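Local atomic coordinates of Cyclo(L-leucyl-L-leucyl) synthase (PDB entry 6EZ3), a protein that catalyses the ATP-independent formation of cyclodipeptides from aminoacyl-tRNAs, making cyclo(L-leucyl-L-leucyl) from two molecules of L-leucyl-tRNA(Leu). Residues D51-L56 with T103-R108. Sequence-based numbering, arbitrary orientation.
With SO4 (sulfate ion), chain G.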
ATOM      1  N   ASP A  51       1.954  -7.594 -17.874  1.00 51.79           N
ATOM      2  CA  ASP A  51       3.014  -7.111 -18.742  1.00 52.52           C
ATOM      3  C   ASP A  51       4.166  -6.646 -17.869  1.00 54.96           C
ATOM      4  O   ASP A  51       5.322  -6.952 -18.163  1.00 56.30           O
ATOM      5  CB  ASP A  51       2.526  -5.971 -19.679  1.00 54.88           C
ATOM      6  CG  ASP A  51       1.462  -6.332 -20.719  1.00 59.04           C
ATOM      7  OD1 ASP A  51       1.203  -7.542 -20.919  1.00 55.00           O
ATOM      8  OD2 ASP A  51       0.903  -5.404 -21.337  1.00 67.37           O
ATOM      9  N   ASP A  52       3.834  -6.005 -16.740  1.00 48.14           N
ATOM     10  CA  ASP A  52       4.810  -5.479 -15.788  1.00 46.57           C
ATOM     11  C   ASP A  52       4.210  -5.387 -14.377  1.00 50.38           C
ATOM     12  O   ASP A  52       2.990  -5.279 -14.233  1.00 52.50           O
ATOM     13  CB  ASP A  52       5.195  -4.074 -16.252  1.00 47.99           C
ATOM     14  CG  ASP A  52       6.600  -3.652 -15.935  1.00 66.01           C
ATOM     15  OD1 ASP A  52       6.998  -2.544 -16.371  1.00 69.42           O
ATOM     16  OD2 ASP A  52       7.313  -4.427 -15.263  1.00 74.03           O
ATOM     17  N   PHE A  53       5.057  -5.377 -13.339  1.00 43.88           N
ATOM     18  CA  PHE A  53       4.634  -5.194 -11.949  1.00 42.38           C
ATOM     19  C   PHE A  53       5.684  -4.423 -11.187  1.00 45.76           C
ATOM     20  O   PHE A  53       6.837  -4.332 -11.608  1.00 45.07           O
ATOM     21  CB  PHE A  53       4.355  -6.529 -11.244  1.00 44.52           C
ATOM     22  CG  PHE A  53       5.568  -7.418 -11.069  1.00 46.00           C
ATOM     23  CD1 PHE A  53       6.282  -7.418  -9.877  1.00 47.60           C
ATOM     24  CD2 PHE A  53       5.999  -8.246 -12.102  1.00 48.53           C
ATOM     25  CE1 PHE A  53       7.426  -8.193  -9.735  1.00 48.45           C
ATOM     26  CE2 PHE A  53       7.141  -9.028 -11.954  1.00 51.55           C
ATOM     27  CZ  PHE A  53       7.831  -9.014 -10.759  1.00 49.27           C
ATOM     28  N   SER A  54       5.272  -3.891 -10.051  1.00 42.60           N
ATOM     29  CA  SER A  54       6.055  -3.129  -9.089  1.00 41.25           C
ATOM     30  C   SER A  54       5.677  -3.716  -7.762  1.00 45.26           C
ATOM     31  O   SER A  54       4.596  -4.302  -7.625  1.00 45.16           O
ATOM     32  CB  SER A  54       5.573  -1.681  -9.061  1.00 44.00           C
ATOM     33  OG  SER A  54       6.175  -0.874 -10.054  1.00 58.32           O
ATOM     34  N   ILE A  55       6.504  -3.488  -6.763  1.00 41.48           N
ATOM     35  CA  ILE A  55       6.216  -3.872  -5.392  1.00 40.71           C
ATOM     36  C   ILE A  55       6.260  -2.601  -4.530  1.00 45.30           C
ATOM     37  O   ILE A  55       7.131  -1.754  -4.702  1.00 44.74           O
ATOM     38  CB  ILE A  55       7.178  -4.986  -4.922  1.00 43.68           C
ATOM     39  CG1 ILE A  55       6.857  -6.327  -5.633  1.00 43.88           C
ATOM     40  CG2 ILE A  55       7.154  -5.164  -3.410  1.00 42.64           C
ATOM     41  CD1 ILE A  55       7.926  -6.842  -6.406  1.00 44.56           C
ATOM     42  N   LEU A  56       5.283  -2.435  -3.667  1.00 43.65           N
ATOM     43  CA  LEU A  56       5.260  -1.304  -2.766  1.00 43.93           C
ATOM     44  C   LEU A  56       5.365  -1.859  -1.370  1.00 48.33           C
ATOM     45  O   LEU A  56       4.560  -2.703  -0.958  1.00 48.52           O
ATOM     46  CB  LEU A  56       4.028  -0.396  -2.944  1.00 44.31           C
ATOM     47  CG  LEU A  56       4.170   0.989  -2.271  1.00 51.07           C
ATOM     48  CD1 LEU A  56       5.094   1.915  -3.063  1.00 51.40           C
ATOM     49  CD2 LEU A  56       2.818   1.652  -2.018  1.00 56.82           C
ATOM     50  N   THR A 103      15.927  -3.220 -10.782  1.00 51.58           N
ATOM     51  CA  THR A 103      16.029  -1.760 -10.913  1.00 50.08           C
ATOM     52  C   THR A 103      14.694  -1.136 -11.261  1.00 52.08           C
ATOM     53  O   THR A 103      14.104  -1.434 -12.291  1.00 52.41           O
ATOM     54  CB  THR A 103      17.169  -1.368 -11.855  1.00 50.98           C
ATOM     55  OG1 THR A 103      18.372  -1.698 -11.193  1.00 43.70           O
ATOM     56  CG2 THR A 103      17.210   0.115 -12.157  1.00 51.53           C
ATOM     57  N   ASN A 104      14.227  -0.320 -10.319  1.00 48.34           N
ATOM     58  CA  ASN A 104      13.009   0.491 -10.228  1.00 48.55           C
ATOM     59  C   ASN A 104      11.725  -0.353 -10.104  1.00 53.91           C
ATOM     60  O   ASN A 104      10.621   0.199 -10.188  1.00 56.20           O
ATOM     61  CB  ASN A 104      12.911   1.556 -11.331  1.00 47.68           C
ATOM     62  CG  ASN A 104      14.071   2.550 -11.396  1.00 74.07           C
ATOM     63  OD1 ASN A 104      14.694   2.700 -12.457  1.00 71.99           O
ATOM     64  ND2 ASN A 104      14.474   3.194 -10.277  1.00 63.58           N
ATOM     65  N   ARG A 105      11.876  -1.639  -9.731  1.00 48.32           N
ATOM     66  CA  ARG A 105      10.774  -2.569  -9.516  1.00 46.96           C
ATOM     67  C   ARG A 105      10.213  -2.504  -8.108  1.00 49.97           C
ATOM     68  O   ARG A 105       9.009  -2.700  -7.976  1.00 50.86           O
ATOM     69  CB  ARG A 105      11.205  -4.005  -9.857  1.00 47.69           C
ATOM     70  CG  ARG A 105      10.072  -5.035 -10.102  1.00 54.67           C
ATOM     71  CD  ARG A 105       9.650  -5.201 -11.556  1.00 49.60           C
ATOM     72  NE  ARG A 105      10.784  -5.328 -12.469  1.00 51.60           N
ATOM     73  CZ  ARG A 105      10.679  -5.588 -13.766  1.00 72.75           C
ATOM     74  NH1 ARG A 105       9.486  -5.779 -14.319  1.00 63.34           N
ATOM     75  NH2 ARG A 105      11.766  -5.675 -14.519  1.00 63.40           N
ATOM     76  N   ILE A 106      11.062  -2.293  -7.054  1.00 45.43           N
ATOM     77  CA  ILE A 106      10.638  -2.235  -5.620  1.00 43.48           C
ATOM     78  C   ILE A 106      10.685  -0.801  -5.105  1.00 48.12           C
ATOM     79  O   ILE A 106      11.692  -0.104  -5.310  1.00 49.53           O
ATOM     80  CB  ILE A 106      11.481  -3.185  -4.699  1.00 44.40           C
ATOM     81  CG1 ILE A 106      11.609  -4.601  -5.299  1.00 43.76           C
ATOM     82  CG2 ILE A 106      10.923  -3.219  -3.283  1.00 41.79           C
ATOM     83  CD1 ILE A 106      12.703  -5.452  -4.735  1.00 41.49           C
ATOM     84  N   HIS A 107       9.615  -0.366  -4.431  1.00 43.92           N
ATOM     85  CA  HIS A 107       9.505   0.986  -3.864  1.00 43.84           C
ATOM     86  C   HIS A 107       8.941   0.960  -2.461  1.00 51.49           C
ATOM     87  O   HIS A 107       8.333  -0.025  -2.050  1.00 50.61           O
ATOM     88  CB  HIS A 107       8.600   1.892  -4.705  1.00 43.43           C
ATOM     89  CG  HIS A 107       8.850   1.885  -6.176  1.00 45.96           C
ATOM     90  ND1 HIS A 107       7.874   1.436  -7.061  1.00 47.43           N
ATOM     91  CD2 HIS A 107       9.889   2.371  -6.884  1.00 46.96           C
ATOM     92  CE1 HIS A 107       8.391   1.583  -8.271  1.00 46.82           C
ATOM     93  NE2 HIS A 107       9.576   2.176  -8.226  1.00 46.97           N
ATOM     94  N   ARG A 108       9.113   2.060  -1.751  1.00 52.08           N
ATOM     95  CA  ARG A 108       8.563   2.308  -0.428  1.00 54.46           C
ATOM     96  C   ARG A 108       7.655   3.555  -0.570  1.00 63.61           C
ATOM     97  O   ARG A 108       7.921   4.378  -1.453  1.00 63.73           O
ATOM     98  CB  ARG A 108       9.708   2.628   0.515  1.00 55.73           C
ATOM     99  CG  ARG A 108      10.568   1.452   0.892  1.00 62.62           C
ATOM    100  CD  ARG A 108      11.530   1.884   1.989  1.00 69.15           C
ATOM    101  NE  ARG A 108      10.916   1.961   3.324  1.00 65.71           N
ATOM    102  CZ  ARG A 108      11.604   2.201   4.435  1.00 73.54           C
ATOM    103  NH1 ARG A 108      12.912   2.413   4.378  1.00 66.78           N
ATOM    104  NH2 ARG A 108      10.992   2.222   5.613  1.00 54.40           N
TER
HETATM  105  S   SO4 G 301      12.963  -6.617 -17.962  1.00 93.81           S
HETATM  106  O1  SO4 G 301      11.617  -6.302 -17.451  1.00 93.92           O
HETATM  107  O2  SO4 G 301      13.394  -7.875 -17.348  1.00 92.79           O
HETATM  108  O3  SO4 G 301      12.900  -6.749 -19.430  1.00 94.06           O
HETATM  109  O4  SO4 G 301      13.915  -5.536 -17.635  1.00 92.65           O
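R105, just ahead of the short edge strand 106-108, makes the largest contribution to its contact with strand 52-57 in the sheet of this HUP-clan, Rossmann-like fold. The two strands run parallel, pairing I55 with I106 and L56 with H107. Both backbone bonds converge on I55: its N donates to R105 O (2.9 Å), and its O accepts from H107 N (2.9 Å), each lying in the plane of the accepting carbonyl. With CG anti to its backbone N and bends at chi2 and chi3, the R105 chain turns back along 51-56 toward D52. On the way its CD passes over one face of the F53 ring, 4.3 Å from the ring centroid, a CH-pi contact offset toward the rim. The F53 ring is brought up on the crowded first torsion (chi1 65°), and the guanidinium is tilted 40° to it; R105 CZ is 5.5 Å from the centroid of the F53 ring, so any cation-pi attraction is weak at best. The guanidinium then meets two anions through different nitrogens: NH1 forms a salt bridge with D52 OD2 (2.7 Å), the carboxylate plane being turned 73° from its own, while NH2 points almost straight at O1 of a sulfate (3.0 Å). NE is held by T101 O, and T101 OG1 also binds the sulfate. The paired I55 and I106 touch through their CG2 methyls on the face covered by helix 73-97. On the other face L56 CD1 meets H107 CB at 3.9 Å, and the L56 side chain comes near E175, probably important in catalysis. The sulfate probably comes from the crystallisation liquor; its binding suggests that R105 retains positive potential despite D52, which would be expected to offset that charge only in part.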